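Local coordinates for minor capsid protein VP1 (Human bocavirus 3, PDB 5US7) that builds the T=1 icosahedral shell of the virus from sixty copies of a shared coat-protein core, at residues Y54-N59 against S473-W478; F63-Q68 against P94-N99. One frame throughout, in Å; residues are numbered along the deposited sequence.

Contact 1 (Y54-N59 against S473-W478)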
# COMPACT_ATOMS: atom_id res chain seq x y z
N TYR A 54 45.72 73.59 -8.78
CA TYR A 54 47.14 73.30 -8.90
C TYR A 54 47.66 73.76 -10.25
O TYR A 54 46.89 74.03 -11.18
CB TYR A 54 47.45 71.81 -8.71
CG TYR A 54 46.86 70.92 -9.76
CD1 TYR A 54 47.53 70.69 -10.95
CD2 TYR A 54 45.66 70.28 -9.55
CE1 TYR A 54 47.00 69.87 -11.91
CE2 TYR A 54 45.12 69.45 -10.51
CZ TYR A 54 45.80 69.26 -11.69
OH TYR A 54 45.27 68.43 -12.65
N VAL A 55 48.98 73.85 -10.34
CA VAL A 55 49.68 74.19 -11.57
C VAL A 55 50.81 73.18 -11.75
O VAL A 55 51.46 72.79 -10.77
CB VAL A 55 50.24 75.62 -11.53
CG1 VAL A 55 51.06 75.91 -12.75
CG2 VAL A 55 49.11 76.61 -11.41
N ILE A 56 51.03 72.75 -12.98
CA ILE A 56 52.08 71.81 -13.30
C ILE A 56 53.02 72.48 -14.28
O ILE A 56 52.63 72.80 -15.40
CB ILE A 56 51.52 70.52 -13.91
CG1 ILE A 56 50.61 69.82 -12.91
CG2 ILE A 56 52.64 69.60 -14.29
CD1 ILE A 56 49.86 68.68 -13.52
N THR A 57 54.26 72.69 -13.87
CA THR A 57 55.29 73.21 -14.75
C THR A 57 56.25 72.09 -15.13
O THR A 57 56.78 71.40 -14.26
CB THR A 57 56.06 74.35 -14.10
OG1 THR A 57 56.61 73.91 -12.86
CG2 THR A 57 55.16 75.53 -13.86
N LYS A 58 56.46 71.93 -16.43
CA LYS A 58 57.30 70.89 -16.98
C LYS A 58 58.45 71.56 -17.71
O LYS A 58 58.23 72.46 -18.51
CB LYS A 58 56.51 70.01 -17.93
CG LYS A 58 55.41 69.25 -17.24
CD LYS A 58 54.62 68.41 -18.20
CE LYS A 58 53.90 69.26 -19.22
NZ LYS A 58 52.89 70.16 -18.59
N ASN A 59 59.67 71.14 -17.41
CA ASN A 59 60.85 71.75 -18.01
C ASN A 59 61.85 70.66 -18.33
O ASN A 59 62.17 69.85 -17.47
CB ASN A 59 61.49 72.76 -17.07
CG ASN A 59 60.64 73.97 -16.86
OD1 ASN A 59 60.58 74.86 -17.70
ND2 ASN A 59 59.96 74.02 -15.72
N SER A 473 64.51 66.45 -17.01
CA SER A 473 63.17 67.00 -17.06
C SER A 473 62.66 67.11 -15.63
O SER A 473 62.40 66.09 -14.99
CB SER A 473 62.24 66.14 -17.90
OG SER A 473 62.02 64.89 -17.29
N CYS A 474 62.51 68.33 -15.15
CA CYS A 474 61.98 68.58 -13.82
C CYS A 474 60.52 69.00 -13.96
O CYS A 474 60.22 70.05 -14.52
CB CYS A 474 62.78 69.67 -13.11
SG CYS A 474 62.26 69.97 -11.43
N GLU A 475 59.62 68.16 -13.45
CA GLU A 475 58.19 68.42 -13.48
C GLU A 475 57.71 68.57 -12.05
O GLU A 475 57.63 67.59 -11.31
CB GLU A 475 57.45 67.29 -14.17
CG GLU A 475 55.96 67.43 -14.17
CD GLU A 475 55.28 66.28 -14.89
OE1 GLU A 475 55.99 65.38 -15.38
OE2 GLU A 475 54.03 66.28 -14.97
N ILE A 476 57.35 69.79 -11.66
CA ILE A 476 56.93 70.06 -10.29
C ILE A 476 55.48 70.50 -10.28
O ILE A 476 55.03 71.23 -11.17
CB ILE A 476 57.84 71.10 -9.62
CG1 ILE A 476 57.83 72.40 -10.38
CG2 ILE A 476 59.25 70.64 -9.65
CD1 ILE A 476 58.73 73.40 -9.74
N VAL A 477 54.74 70.03 -9.29
CA VAL A 477 53.33 70.35 -9.11
C VAL A 477 53.22 71.40 -8.03
O VAL A 477 53.86 71.29 -6.97
CB VAL A 477 52.52 69.10 -8.75
CG1 VAL A 477 51.08 69.47 -8.54
CG2 VAL A 477 52.64 68.08 -9.83
N TRP A 478 52.42 72.42 -8.28
CA TRP A 478 52.29 73.56 -7.38
C TRP A 478 50.89 73.57 -6.82
O TRP A 478 49.92 73.72 -7.57
CB TRP A 478 52.57 74.86 -8.13
CG TRP A 478 53.96 74.98 -8.59
CD1 TRP A 478 54.46 74.54 -9.76
CD2 TRP A 478 55.02 75.64 -7.92
NE1 TRP A 478 55.79 74.85 -9.85
CE2 TRP A 478 56.15 75.54 -8.73
CE3 TRP A 478 55.13 76.31 -6.70
CZ2 TRP A 478 57.37 76.08 -8.37
CZ3 TRP A 478 56.33 76.84 -6.35
CH2 TRP A 478 57.44 76.72 -7.17

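Contact 2 (F63-Q68 against P94-N99)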
# COMPACT_ATOMS: atom_id res chain seq x y z
N PHE A 63 72.18 69.15 -20.52
CA PHE A 63 73.29 69.43 -19.62
C PHE A 63 74.55 68.76 -20.13
O PHE A 63 74.51 67.93 -21.04
CB PHE A 63 72.99 68.99 -18.19
CG PHE A 63 72.81 67.51 -18.03
CD1 PHE A 63 73.89 66.69 -17.81
CD2 PHE A 63 71.56 66.96 -18.07
CE1 PHE A 63 73.72 65.35 -17.67
CE2 PHE A 63 71.40 65.61 -17.92
CZ PHE A 63 72.47 64.82 -17.72
N LEU A 64 75.69 69.13 -19.55
CA LEU A 64 76.89 68.33 -19.72
C LEU A 64 77.67 68.32 -18.42
O LEU A 64 77.53 69.19 -17.57
CB LEU A 64 77.77 68.82 -20.88
CG LEU A 64 78.61 70.08 -20.86
CD1 LEU A 64 79.93 69.83 -20.19
CD2 LEU A 64 78.85 70.48 -22.27
N VAL A 65 78.52 67.30 -18.30
CA VAL A 65 79.27 67.02 -17.08
C VAL A 65 80.72 66.79 -17.46
O VAL A 65 81.01 66.03 -18.38
CB VAL A 65 78.70 65.78 -16.36
CG1 VAL A 65 79.43 65.55 -15.06
CG2 VAL A 65 77.23 65.92 -16.14
N LYS A 66 81.63 67.45 -16.76
CA LYS A 66 83.06 67.34 -17.00
C LYS A 66 83.70 66.37 -16.01
O LYS A 66 83.02 65.65 -15.28
CB LYS A 66 83.70 68.72 -16.93
CG LYS A 66 83.29 69.64 -18.03
CD LYS A 66 83.92 70.99 -17.82
CE LYS A 66 83.52 71.95 -18.93
NZ LYS A 66 84.09 73.30 -18.70
N ILE A 67 85.04 66.33 -15.99
CA ILE A 67 85.76 65.43 -15.10
C ILE A 67 85.86 65.99 -13.68
O ILE A 67 85.75 65.25 -12.71
CB ILE A 67 87.14 65.09 -15.67
CG1 ILE A 67 86.99 64.23 -16.92
CG2 ILE A 67 87.98 64.37 -14.65
CD1 ILE A 67 86.30 62.93 -16.65
N GLN A 68 86.07 67.30 -13.54
CA GLN A 68 86.03 67.92 -12.22
C GLN A 68 87.08 67.40 -11.24
O GLN A 68 86.81 66.46 -10.49
CB GLN A 68 84.65 67.76 -11.59
CG GLN A 68 83.55 68.47 -12.33
CD GLN A 68 83.85 69.93 -12.53
OE1 GLN A 68 84.45 70.57 -11.68
NE2 GLN A 68 83.43 70.47 -13.67
N PRO A 94 85.04 65.23 -7.29
CA PRO A 94 84.78 64.95 -8.70
C PRO A 94 83.34 65.17 -9.10
O PRO A 94 83.05 65.22 -10.30
CB PRO A 94 85.18 63.49 -8.84
CG PRO A 94 85.02 62.94 -7.49
CD PRO A 94 85.44 64.02 -6.57
N TRP A 95 82.44 65.30 -8.14
CA TRP A 95 81.01 65.31 -8.39
C TRP A 95 80.51 66.67 -8.84
O TRP A 95 81.05 67.71 -8.47
CB TRP A 95 80.27 64.88 -7.13
CG TRP A 95 80.52 63.48 -6.79
CD1 TRP A 95 81.54 63.00 -6.04
CD2 TRP A 95 79.71 62.36 -7.13
NE1 TRP A 95 81.44 61.65 -5.92
CE2 TRP A 95 80.31 61.23 -6.58
CE3 TRP A 95 78.53 62.21 -7.85
CZ2 TRP A 95 79.78 59.97 -6.73
CZ3 TRP A 95 78.01 60.95 -8.00
CH2 TRP A 95 78.63 59.85 -7.44
N SER A 96 79.46 66.64 -9.64
CA SER A 96 78.70 67.80 -10.05
C SER A 96 77.27 67.59 -9.60
O SER A 96 76.87 66.47 -9.26
CB SER A 96 78.74 68.01 -11.56
OG SER A 96 80.06 68.24 -12.01
N TYR A 97 76.48 68.65 -9.58
CA TYR A 97 75.13 68.53 -9.04
C TYR A 97 74.17 69.41 -9.81
O TYR A 97 74.55 70.38 -10.46
CB TYR A 97 75.11 68.88 -7.55
CG TYR A 97 75.48 70.30 -7.25
CD1 TYR A 97 74.51 71.26 -7.09
CD2 TYR A 97 76.80 70.68 -7.15
CE1 TYR A 97 74.84 72.55 -6.83
CE2 TYR A 97 77.14 71.98 -6.89
CZ TYR A 97 76.15 72.91 -6.73
OH TYR A 97 76.48 74.21 -6.47
N PHE A 98 72.90 69.04 -9.74
CA PHE A 98 71.80 69.78 -10.35
C PHE A 98 71.18 70.68 -9.30
O PHE A 98 70.85 70.22 -8.21
CB PHE A 98 70.73 68.84 -10.89
CG PHE A 98 71.22 67.87 -11.91
CD1 PHE A 98 71.32 68.23 -13.23
CD2 PHE A 98 71.55 66.58 -11.55
CE1 PHE A 98 71.76 67.33 -14.17
CE2 PHE A 98 71.98 65.68 -12.48
CZ PHE A 98 72.09 66.06 -13.79
N ASN A 99 71.01 71.96 -9.63
CA ASN A 99 70.38 72.92 -8.74
C ASN A 99 69.12 73.45 -9.40
O ASN A 99 69.19 74.23 -10.35
CB ASN A 99 71.35 74.05 -8.41
CG ASN A 99 70.83 74.95 -7.32
OD1 ASN A 99 70.06 74.52 -6.47
ND2 ASN A 99 71.27 76.20 -7.33

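Contact 1 (Y54-N59 against S473-W478)
Trp-478 reaches across to Thr-57 and gives it a hydrogen bond, NE1 to OG1, 3.3 Å. The bond is moderately bent, 148° at the hydrogen, and OG1 lies almost in the indole plane. Thr-57 presents this oxygen because OG1 sits between its backbone N and carbonyl carbon (chi1 56°). The same OG1 meets CG1 of Ile-476. The edge of the indole also borders Val-55, whose O is 3.6 Å from CD1. That O accepts a hydrogen bond from the backbone N of Trp-478, 2.7 Å away, within an antiparallel pairing of regular register. In the parvovirus jelly roll, these are strands βB and βI of the BIDG sheet. Strand 119-138 flanks residues 473-478 on their other edge, and strand 47-50 pairs with residues 54-59. Tyr-103 and Phe-107 pack on Trp-478. Asn-59 carries the far end mainly by its backbone: its N donates to Cys-474 O at 3.1 Å, and its O accepts from Cys-474 N at 2.8 Å. On the other face of the sheet, Lys-58 and Glu-475 lie side by side, CG to CG 3.6 Å. Their charged ends do not touch; Lys-58 NZ bonds Gly-47 O instead.

Contact 2 (F63-Q68 against P94-N99)
Different first torsions bring Phe-63 and Phe-98 together. In Phe-63, CG lies between the backbone N and the carbonyl carbon (chi1 64°). In Phe-98, CG is anti to the carbonyl carbon (chi1 -59°). The two rings form a T-shaped (edge-to-face) pair. This joins strands B and C of the jelly roll, which belong to its BIDG and CHEF sheets. Phe-98 supplies the edge: CE1 stands over the centre of the Phe-63 ring, 3.9 Å from CD2. The ring centres are 5.2 Å apart and the planes are turned by 84°. Val-472, from strand 466-482, touches both rings, and Leu-188 of strand 185-190 packs on Phe-98.

The two segments run roughly antiparallel. Strand 185-190 pairs with both strands, which share no hydrogen bonds with each other here. Side chains and the loop ends make the contact. Val-65 points toward Ser-96, with CG1 4.1 Å from OG. Beyond it the chain leaves the strand, and Gln-68 comes close to Pro-94 and Ser-96. The aliphatic part of Gln-68 does the touching. CB meets Pro-94 O at 3.3 Å, and CG meets Ser-96 OG at 3.5 Å. Outside the contact, Lys-66 NZ bonds Asn-459 of a neighbouring subunit. At the loop end, the backbone O of Gln-68 receives a CA-H...O contact from Pro-94 CA, 3.1 Å away.

How the contacts relate
From the N terminus, the chain runs along strand 54-65, which serves both contacts. Its first half enters contact 1. Its last residues, and the loop after them, enter contact 2. Contact 2 closes first, after a connection of 25 residues without helix or strand, when the chain returns at 94-99. Contact 1 closes only at 473-478, after 413 residues, so contact 2 is nested inside its loop. The long loop holds the other six strands of the jelly roll, C to H. The two centres are about 23 Å apart. Contact 1 joins neighbouring strands in one sheet; contact 2 links the far end of strand 54-65 to the facing sheet.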